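Local coordinates for tRNA (cytosine(38)-C(5))-methyltransferase (Schizosaccharomyces pombe, PDB 6FDF), which transfers a methyl group from S-adenosyl-L-methionine to carbon 5 of cytosine 38 in the anticodon loop of tRNA(Asp), at residues M290-S295 / I316-V321; N161-R166 / K200-Y205; Y25-A30 / Y323-L328. One frame throughout, in Å; residues are numbered along the deposited sequence.

Contact 1. Residues M290-S295 / I316-V321; sequences MGFPES and INVKVV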
loop_
_atom_site.group_PDB
_atom_site.type_symbol
_atom_site.label_atom_id
_atom_site.label_comp_id
_atom_site.label_asym_id
_atom_site.label_seq_id
_atom_site.Cartn_x
_atom_site.Cartn_y
_atom_site.Cartn_z
ATOM N N MET A 290 -4.011 -1.562 -7.804
ATOM C CA MET A 290 -3.890 -1.181 -6.404
ATOM C C MET A 290 -4.989 -0.222 -5.956
ATOM O O MET A 290 -4.959 0.247 -4.813
ATOM C CB MET A 290 -2.508 -0.578 -6.147
ATOM C CG MET A 290 -1.396 -1.604 -6.319
ATOM S SD MET A 290 0.230 -0.941 -5.928
ATOM C CE MET A 290 1.255 -2.382 -6.197
ATOM N N GLY A 291 -5.962 0.057 -6.820
ATOM C CA GLY A 291 -7.128 0.839 -6.463
ATOM C C GLY A 291 -6.990 2.340 -6.597
ATOM O O GLY A 291 -7.890 3.066 -6.159
ATOM N N PHE A 292 -5.912 2.829 -7.197
ATOM C CA PHE A 292 -5.762 4.264 -7.377
ATOM C C PHE A 292 -6.698 4.753 -8.478
ATOM O O PHE A 292 -6.904 4.050 -9.474
ATOM C CB PHE A 292 -4.317 4.612 -7.726
ATOM C CG PHE A 292 -3.392 4.557 -6.550
ATOM C CD1 PHE A 292 -2.808 3.365 -6.166
ATOM C CD2 PHE A 292 -3.119 5.703 -5.818
ATOM C CE1 PHE A 292 -1.965 3.311 -5.073
ATOM C CE2 PHE A 292 -2.279 5.662 -4.730
ATOM C CZ PHE A 292 -1.702 4.467 -4.354
ATOM N N PRO A 293 -7.276 5.940 -8.334
ATOM C CA PRO A 293 -8.194 6.445 -9.359
ATOM C C PRO A 293 -7.431 6.943 -10.581
ATOM O O PRO A 293 -6.217 7.142 -10.560
ATOM C CB PRO A 293 -8.916 7.590 -8.647
ATOM C CG PRO A 293 -7.902 8.103 -7.688
ATOM C CD PRO A 293 -7.146 6.877 -7.203
ATOM N N GLU A 294 -8.185 7.154 -11.660
ATOM C CA GLU A 294 -7.595 7.633 -12.904
ATOM C C GLU A 294 -7.002 9.029 -12.767
ATOM O O GLU A 294 -6.120 9.396 -13.555
ATOM C CB GLU A 294 -8.647 7.612 -14.015
ATOM C CG GLU A 294 -9.126 6.222 -14.381
ATOM C CD GLU A 294 -7.992 5.338 -14.872
ATOM O OE1 GLU A 294 -7.573 4.431 -14.122
ATOM O OE2 GLU A 294 -7.520 5.553 -16.009
ATOM N N SER A 295 -7.467 9.813 -11.791
ATOM C CA SER A 295 -6.925 11.150 -11.576
ATOM C C SER A 295 -5.463 11.144 -11.131
ATOM O O SER A 295 -4.800 12.182 -11.249
ATOM C CB SER A 295 -7.772 11.892 -10.547
ATOM O OG SER A 295 -7.590 11.329 -9.265
ATOM N N ILE A 316 -0.147 1.168 -0.635
ATOM C CA ILE A 316 -1.239 0.346 -0.123
ATOM C C ILE A 316 -2.177 -0.016 -1.259
ATOM O O ILE A 316 -2.080 0.537 -2.360
ATOM C CB ILE A 316 -2.013 1.089 0.979
ATOM C CG1 ILE A 316 -2.644 2.361 0.386
ATOM C CG2 ILE A 316 -1.100 1.398 2.146
ATOM C CD1 ILE A 316 -3.726 2.982 1.223
ATOM N N ASN A 317 -3.116 -0.920 -0.991
ATOM C CA ASN A 317 -4.296 -1.046 -1.831
ATOM C C ASN A 317 -5.350 -0.071 -1.318
ATOM O O ASN A 317 -5.829 -0.200 -0.184
ATOM C CB ASN A 317 -4.829 -2.476 -1.855
ATOM C CG ASN A 317 -5.993 -2.627 -2.804
ATOM O OD1 ASN A 317 -7.076 -2.099 -2.551
ATOM N ND2 ASN A 317 -5.771 -3.312 -3.930
ATOM N N VAL A 318 -5.710 0.890 -2.173
ATOM C CA VAL A 318 -6.601 1.987 -1.802
ATOM C C VAL A 318 -8.006 1.478 -1.502
ATOM O O VAL A 318 -8.688 1.987 -0.601
ATOM C CB VAL A 318 -6.609 3.037 -2.931
ATOM C CG1 VAL A 318 -7.672 4.101 -2.680
ATOM C CG2 VAL A 318 -5.229 3.673 -3.071
ATOM N N LYS A 319 -8.466 0.478 -2.262
ATOM C CA LYS A 319 -9.800 -0.081 -2.049
ATOM C C LYS A 319 -9.914 -0.742 -0.680
ATOM O O LYS A 319 -10.830 -0.433 0.093
ATOM C CB LYS A 319 -10.130 -1.086 -3.156
ATOM C CG LYS A 319 -10.990 -0.531 -4.274
ATOM C CD LYS A 319 -12.383 -0.179 -3.773
ATOM C CE LYS A 319 -13.179 0.556 -4.835
ATOM N NZ LYS A 319 -14.403 1.170 -4.265
ATOM N N VAL A 320 -9.004 -1.670 -0.372
ATOM C CA VAL A 320 -9.039 -2.357 0.924
ATOM C C VAL A 320 -8.998 -1.355 2.074
ATOM O O VAL A 320 -9.780 -1.446 3.028
ATOM C CB VAL A 320 -7.894 -3.381 1.027
ATOM C CG1 VAL A 320 -7.906 -4.053 2.398
ATOM C CG2 VAL A 320 -8.027 -4.447 -0.074
ATOM N N VAL A 321 -8.100 -0.370 1.995
ATOM C CA VAL A 321 -7.997 0.587 3.093
ATOM C C VAL A 321 -9.238 1.471 3.186
ATOM O O VAL A 321 -9.622 1.888 4.289
ATOM C CB VAL A 321 -6.700 1.402 2.938
ATOM C CG1 VAL A 321 -6.619 2.504 3.978
ATOM C CG2 VAL A 321 -5.514 0.466 3.079
#
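Met290, Gly291 and Phe292 dock on Asn317 and Val318 in a buried contact that sets the end of helix 283-289 against the start of helix 318-328. The hydrogen bond between the segments runs from Val318 N to Met290 O at 2.8 Å, with an N-H...O angle of 161° and the donor almost in line with the carbonyl. A weaker CA-H...O contact from Asn317 CA reaches the same Met290 O at 3.3 Å. Val318 then spreads its two methyl groups over different surfaces. CG1 lies 3.6 Å from Gly291 O, while CG2 stands 3.7 Å from the centroid of the Phe292 ring, squarely over one face, as a CH-pi contact; a branched residue serves both at once. Met290 CB meets the rim of the same ring in its plane. Gly291 has positive phi, and a beta carbon there would collide with Lys319 N and with the preceding carbonyl, which explains the glycine. Asn317 is the N-cap. Its CG is anti to the backbone N (chi1 -176°), beside the carbonyl carbon. Asn317 OD1 accepts from Val320 N at 2.9 Å. An alanine here would probably leave Val320 N without its capping acceptor and make the first helical turn more prone to fray. Buried Ile316 O has no hydrogen-bonding partner in the model, whereas Ile316 N makes a weak bond to the bound S-adenosyl-L-homocysteine. Gly291 is the C-prime residue of a Schellman motif ending helix 283-289, and the sequences around the two segments are consistent with motifs IX and X of the C5-methyltransferase family. The contact joins this Schellman helix end to an N-capped helix start, with Ile316 as its link to the cofactor pocket.

Contact 2. Residues N161-R166 / K200-Y205; sequences NIPNSR and KRIRDY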
loop_
_atom_site.group_PDB
_atom_site.type_symbol
_atom_site.label_atom_id
_atom_site.label_comp_id
_atom_site.label_asym_id
_atom_site.label_seq_id
_atom_site.Cartn_x
_atom_site.Cartn_y
_atom_site.Cartn_z
ATOM N N ASN A 161 -12.572 -9.331 -4.402
ATOM C CA ASN A 161 -12.833 -9.395 -5.843
ATOM C C ASN A 161 -11.928 -8.446 -6.610
ATOM O O ASN A 161 -12.363 -7.738 -7.520
ATOM C CB ASN A 161 -14.280 -9.089 -6.169
ATOM C CG ASN A 161 -14.664 -9.432 -7.600
ATOM O OD1 ASN A 161 -14.048 -10.283 -8.239
ATOM N ND2 ASN A 161 -15.706 -8.771 -8.102
ATOM N N ILE A 162 -10.661 -8.415 -6.227
ATOM C CA ILE A 162 -9.651 -7.641 -6.926
ATOM C C ILE A 162 -8.583 -8.646 -7.340
ATOM O O ILE A 162 -8.059 -9.372 -6.492
ATOM C CB ILE A 162 -9.055 -6.530 -6.046
ATOM C CG1 ILE A 162 -10.157 -5.563 -5.603
ATOM C CG2 ILE A 162 -7.940 -5.803 -6.784
ATOM C CD1 ILE A 162 -9.781 -4.724 -4.387
ATOM N N PRO A 163 -8.247 -8.745 -8.623
ATOM C CA PRO A 163 -7.362 -9.825 -9.096
ATOM C C PRO A 163 -5.884 -9.516 -8.876
ATOM O O PRO A 163 -5.077 -9.484 -9.807
ATOM C CB PRO A 163 -7.729 -9.915 -10.583
ATOM C CG PRO A 163 -8.092 -8.507 -10.946
ATOM C CD PRO A 163 -8.810 -7.960 -9.735
ATOM N N ASN A 164 -5.520 -9.278 -7.621
ATOM C CA ASN A 164 -4.120 -9.068 -7.287
ATOM C C ASN A 164 -3.876 -9.556 -5.868
ATOM O O ASN A 164 -4.688 -9.317 -4.972
ATOM C CB ASN A 164 -3.730 -7.587 -7.431
ATOM C CG ASN A 164 -2.269 -7.324 -7.088
ATOM O OD1 ASN A 164 -1.961 -6.506 -6.217
ATOM N ND2 ASN A 164 -1.361 -8.025 -7.766
ATOM N N SER A 165 -2.751 -10.236 -5.680
ATOM C CA SER A 165 -2.305 -10.649 -4.360
ATOM C C SER A 165 -1.489 -9.528 -3.737
ATOM O O SER A 165 -0.550 -9.019 -4.355
ATOM C CB SER A 165 -1.471 -11.926 -4.444
ATOM O OG SER A 165 -2.193 -12.953 -5.086
ATOM N N ARG A 166 -1.858 -9.139 -2.521
ATOM C CA ARG A 166 -1.059 -8.178 -1.771
ATOM C C ARG A 166 -1.422 -8.287 -0.296
ATOM O O ARG A 166 -2.069 -7.396 0.263
ATOM C CB ARG A 166 -1.279 -6.759 -2.311
ATOM C CG ARG A 166 -0.244 -5.718 -1.857
ATOM C CD ARG A 166 -0.451 -4.390 -2.584
ATOM N NE ARG A 166 0.604 -3.421 -2.271
ATOM C CZ ARG A 166 1.824 -3.455 -2.803
ATOM N NH1 ARG A 166 2.137 -4.400 -3.683
ATOM N NH2 ARG A 166 2.730 -2.543 -2.464
ATOM N N LYS A 200 -14.025 -9.886 -11.119
ATOM C CA LYS A 200 -13.076 -9.059 -11.841
ATOM C C LYS A 200 -11.863 -9.873 -12.263
ATOM O O LYS A 200 -11.365 -10.723 -11.520
ATOM C CB LYS A 200 -12.673 -7.847 -11.005
ATOM C CG LYS A 200 -13.855 -6.927 -10.750
ATOM C CD LYS A 200 -13.426 -5.513 -10.416
ATOM C CE LYS A 200 -14.643 -4.629 -10.194
ATOM N NZ LYS A 200 -15.451 -4.513 -11.444
ATOM N N ARG A 201 -11.386 -9.593 -13.469
ATOM C CA ARG A 201 -10.243 -10.276 -14.039
ATOM C C ARG A 201 -9.270 -9.221 -14.541
ATOM O O ARG A 201 -9.565 -8.023 -14.536
ATOM C CB ARG A 201 -10.678 -11.237 -15.156
ATOM C CG ARG A 201 -11.584 -12.354 -14.635
ATOM C CD ARG A 201 -12.182 -13.204 -15.737
ATOM N NE ARG A 201 -13.094 -14.210 -15.190
ATOM C CZ ARG A 201 -12.714 -15.405 -14.749
ATOM N NH1 ARG A 201 -11.436 -15.759 -14.796
ATOM N NH2 ARG A 201 -13.613 -16.250 -14.263
ATOM N N ILE A 202 -8.087 -9.684 -14.949
ATOM C CA ILE A 202 -7.023 -8.774 -15.373
ATOM C C ILE A 202 -7.506 -7.826 -16.464
ATOM O O ILE A 202 -7.193 -6.628 -16.447
ATOM C CB ILE A 202 -5.789 -9.580 -15.820
ATOM C CG1 ILE A 202 -5.220 -10.361 -14.636
ATOM C CG2 ILE A 202 -4.736 -8.658 -16.400
ATOM C CD1 ILE A 202 -4.790 -9.474 -13.487
ATOM N N ARG A 203 -8.290 -8.343 -17.419
ATOM C CA ARG A 203 -8.759 -7.524 -18.536
ATOM C C ARG A 203 -9.500 -6.276 -18.068
ATOM O O ARG A 203 -9.519 -5.265 -18.777
ATOM C CB ARG A 203 -9.681 -8.350 -19.442
ATOM C CG ARG A 203 -10.905 -8.915 -18.717
ATOM C CD ARG A 203 -11.912 -9.539 -19.678
ATOM N NE ARG A 203 -11.767 -10.988 -19.794
ATOM C CZ ARG A 203 -12.617 -11.870 -19.272
ATOM N NH1 ARG A 203 -12.405 -13.170 -19.430
ATOM N NH2 ARG A 203 -13.682 -11.455 -18.598
ATOM N N ASP A 204 -10.105 -6.321 -16.882
ATOM C CA ASP A 204 -10.872 -5.181 -16.392
ATOM C C ASP A 204 -9.990 -4.015 -15.969
ATOM O O ASP A 204 -10.508 -2.921 -15.734
ATOM C CB ASP A 204 -11.764 -5.611 -15.226
ATOM C CG ASP A 204 -12.824 -6.611 -15.647
ATOM O OD1 ASP A 204 -13.635 -6.284 -16.541
ATOM O OD2 ASP A 204 -12.845 -7.728 -15.088
ATOM N N TYR A 205 -8.681 -4.225 -15.865
ATOM C CA TYR A 205 -7.746 -3.196 -15.449
ATOM C C TYR A 205 -6.793 -2.770 -16.555
ATOM O O TYR A 205 -6.073 -1.780 -16.383
ATOM C CB TYR A 205 -6.941 -3.685 -14.233
ATOM C CG TYR A 205 -7.810 -3.957 -13.025
ATOM C CD1 TYR A 205 -8.589 -5.109 -12.953
ATOM C CD2 TYR A 205 -7.865 -3.061 -11.965
ATOM C CE1 TYR A 205 -9.399 -5.355 -11.863
ATOM C CE2 TYR A 205 -8.667 -3.306 -10.864
ATOM C CZ TYR A 205 -9.433 -4.454 -10.821
ATOM O OH TYR A 205 -10.230 -4.701 -9.728
HETATM O O HOH W 1 -11.210 -10.928 -8.661
#
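Pro163, the centre of an inverse gamma turn, pushes its ring into the loop 200-205, joining the connection between strands 148-155 and 168-175 to the chain that leads on to helix 219-225. Pro163 and Tyr205 reach toward each other tip to tip, CD lying 3.4 Å from Tyr205 CE1 with CG close by. Ile202 CD1 comes 3.7 Å from Pro163 O, with Pro163 CB a little farther; a rigid, apolar ring suits these neighbours. Beside it, Asn161 supplies the polar half. Its CG, anti to the backbone N (chi1 -168°), is carried nearer to Lys200 than CB, and OD1 accepts from Lys200 N at 2.9 Å, the donor tilted 26° from the amide plane. The Lys200 side chain crosses Asn161 at about a right angle, CB 3.5 Å from Asn161 O. ND2 donates to Glu198 O, which fixes the rotation of the amide. Further out, Leu289 of helix 283-289 touches both Pro163 and Tyr205. Loop 200-205 is braced by Arg201, whose N donates to the anti lone pair of Asp204 OD2 (172°) and whose guanidinium bonds to Asp235 O and pairs with Glu196. Finally, a water donates to both Asn161 OD1 and Lys200 O, at 2.9 Å from each oxygen.

Contact 3. Residues Y25-A30 / Y323-L328; sequences YALNLA and YLISLL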
loop_
_atom_site.group_PDB
_atom_site.type_symbol
_atom_site.label_atom_id
_atom_site.label_comp_id
_atom_site.label_asym_id
_atom_site.label_seq_id
_atom_site.Cartn_x
_atom_site.Cartn_y
_atom_site.Cartn_z
ATOM N N TYR A 25 -6.258 8.919 -0.797
ATOM C CA TYR A 25 -7.199 8.411 -1.789
ATOM C C TYR A 25 -8.242 7.512 -1.141
ATOM O O TYR A 25 -9.418 7.539 -1.524
ATOM C CB TYR A 25 -6.465 7.649 -2.890
ATOM C CG TYR A 25 -5.769 8.526 -3.908
ATOM C CD1 TYR A 25 -6.492 9.373 -4.734
ATOM C CD2 TYR A 25 -4.391 8.460 -4.081
ATOM C CE1 TYR A 25 -5.859 10.160 -5.684
ATOM C CE2 TYR A 25 -3.751 9.242 -5.033
ATOM C CZ TYR A 25 -4.490 10.088 -5.827
ATOM O OH TYR A 25 -3.856 10.871 -6.765
ATOM N N ALA A 26 -7.829 6.712 -0.152
ATOM C CA ALA A 26 -8.772 5.833 0.534
ATOM C C ALA A 26 -9.757 6.630 1.375
ATOM O O ALA A 26 -10.940 6.278 1.455
ATOM C CB ALA A 26 -8.012 4.827 1.402
ATOM N N LEU A 27 -9.289 7.719 1.999
ATOM C CA LEU A 27 -10.195 8.606 2.723
ATOM C C LEU A 27 -11.220 9.223 1.782
ATOM O O LEU A 27 -12.394 9.378 2.142
ATOM C CB LEU A 27 -9.398 9.698 3.442
ATOM C CG LEU A 27 -8.650 9.248 4.701
ATOM C CD1 LEU A 27 -7.542 10.239 5.031
ATOM C CD2 LEU A 27 -9.602 9.111 5.883
ATOM N N ASN A 28 -10.794 9.582 0.567
ATOM C CA ASN A 28 -11.721 10.132 -0.419
ATOM C C ASN A 28 -12.803 9.117 -0.764
ATOM O O ASN A 28 -13.988 9.458 -0.841
ATOM C CB ASN A 28 -10.973 10.546 -1.687
ATOM C CG ASN A 28 -10.053 11.740 -1.476
ATOM O OD1 ASN A 28 -10.138 12.448 -0.470
ATOM N ND2 ASN A 28 -9.165 11.968 -2.439
ATOM N N LEU A 29 -12.399 7.864 -0.999
ATOM C CA LEU A 29 -13.352 6.809 -1.335
ATOM C C LEU A 29 -14.336 6.562 -0.203
ATOM O O LEU A 29 -15.516 6.281 -0.445
ATOM C CB LEU A 29 -12.601 5.516 -1.645
ATOM C CG LEU A 29 -12.295 5.114 -3.081
ATOM C CD1 LEU A 29 -11.545 3.795 -3.063
ATOM C CD2 LEU A 29 -13.563 4.998 -3.899
ATOM N N ALA A 30 -13.869 6.645 1.041
ATOM C CA ALA A 30 -14.735 6.394 2.183
ATOM C C ALA A 30 -15.667 7.557 2.474
ATOM O O ALA A 30 -16.468 7.471 3.412
ATOM C CB ALA A 30 -13.889 6.078 3.419
ATOM N N TYR A 323 -12.255 0.503 2.848
ATOM C CA TYR A 323 -13.177 -0.266 3.678
ATOM C C TYR A 323 -12.775 -0.224 5.149
ATOM O O TYR A 323 -13.635 -0.077 6.027
ATOM C CB TYR A 323 -13.234 -1.718 3.203
ATOM C CG TYR A 323 -13.661 -1.945 1.777
ATOM C CD1 TYR A 323 -14.615 -1.142 1.171
ATOM C CD2 TYR A 323 -13.107 -2.980 1.038
ATOM C CE1 TYR A 323 -15.012 -1.374 -0.143
ATOM C CE2 TYR A 323 -13.487 -3.214 -0.266
ATOM C CZ TYR A 323 -14.436 -2.410 -0.854
ATOM O OH TYR A 323 -14.809 -2.655 -2.158
ATOM N N LEU A 324 -11.481 -0.390 5.442
ATOM C CA LEU A 324 -11.032 -0.371 6.832
ATOM C C LEU A 324 -11.225 1.002 7.459
ATOM O O LEU A 324 -11.566 1.106 8.643
ATOM C CB LEU A 324 -9.565 -0.790 6.918
ATOM C CG LEU A 324 -9.303 -2.257 6.576
ATOM C CD1 LEU A 324 -7.851 -2.453 6.230
ATOM C CD2 LEU A 324 -9.725 -3.184 7.715
ATOM N N ILE A 325 -11.004 2.068 6.686
ATOM C CA ILE A 325 -11.244 3.414 7.203
ATOM C C ILE A 325 -12.711 3.584 7.572
ATOM O O ILE A 325 -13.040 4.140 8.626
ATOM C CB ILE A 325 -10.783 4.469 6.181
ATOM C CG1 ILE A 325 -9.259 4.586 6.198
ATOM C CG2 ILE A 325 -11.420 5.829 6.472
ATOM C CD1 ILE A 325 -8.706 5.444 5.077
ATOM N N SER A 326 -13.614 3.124 6.700
ATOM C CA SER A 326 -15.045 3.191 6.984
ATOM C C SER A 326 -15.382 2.479 8.288
ATOM O O SER A 326 -16.136 2.999 9.121
ATOM C CB SER A 326 -15.829 2.575 5.828
ATOM O OG SER A 326 -15.640 3.322 4.642
ATOM N N LEU A 327 -14.840 1.275 8.472
ATOM C CA LEU A 327 -15.039 0.542 9.719
ATOM C C LEU A 327 -14.470 1.307 10.906
ATOM O O LEU A 327 -15.139 1.484 11.928
ATOM C CB LEU A 327 -14.393 -0.837 9.619
ATOM C CG LEU A 327 -14.479 -1.693 10.881
ATOM C CD1 LEU A 327 -15.937 -1.991 11.211
ATOM C CD2 LEU A 327 -13.688 -2.975 10.709
ATOM N N LEU A 328 -13.225 1.767 10.784
ATOM C CA LEU A 328 -12.546 2.409 11.906
ATOM C C LEU A 328 -13.330 3.603 12.437
ATOM O O LEU A 328 -13.471 3.771 13.656
ATOM C CB LEU A 328 -11.146 2.839 11.469
ATOM C CG LEU A 328 -10.254 3.546 12.488
ATOM C CD1 LEU A 328 -10.024 2.670 13.708
ATOM C CD2 LEU A 328 -8.917 3.948 11.843
HETATM O O HOH W 2 -17.314 5.676 5.127
#
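Ala30 and Ser326 mark the closest backbone approach, their CA atoms 5.8 Å apart, where helix 22-29 has just ended and helix 318-328 runs on. Ile325 carries most of the packing. With CG1 anti to the carbonyl carbon (chi1 -76°) and CG2 anti to the backbone N, its two branches meet different parts of the facing helix. CD1 touches Ala26 CB at 3.8 Å and also lies against Leu27 CG. CG2 meets Leu27 CD2 at 3.8 Å and Ala30 CB at 3.9 Å. Leu27 and Ile325 cross at about a right angle; Ala26 and Ala30, one helical turn apart, each offer a methyl. These small residues suit their places because they let the helices come near while leaving Ile325 its room. Behind, Ile325 also packs on Leu123 of strand 121-127, which seats helix 318-328 on the central sheet of the Rossmann-like methyltransferase domain. At the more accessible end, Ser326 OG lies 3.5 Å from Ala30 CB. Its hydroxyl bonds back to Ser322 O in its own helix, a usual way for serine to satisfy itself within a helix. A water donates both to Ser326 OG, at 2.9 Å, and to Ala30 O, at 2.6 Å, and so bridges the helices where Ala30 has left regular helical geometry. The chemistry is that of an apolar helix-helix seam: shape and methyl contacts hold the buried part, and the polar link between the two segments is made through one water, at the margin.

Contacts 1 and 3 are buried and share helix 318-328: the first secures its beginning, the second its later turns. Tyr25 joins them by meeting the Phe292 ring, and Ala26 CB packs on Val318 O and Val321. Contact 2 lies farther from the centre of the chain and is partly buried; it joins two loops and reaches contact 1 through Arg166, against Met290, and Ile162, against Lys319, but does not touch contact 3. The chemistry follows position. Contact 3 is nearly all methyl packing, contact 1 adds a backbone bond and a helix cap, next to the pocket residue Ile316, and contact 2 pairs a proline-centred apolar patch with an asparagine bond and a water bridge.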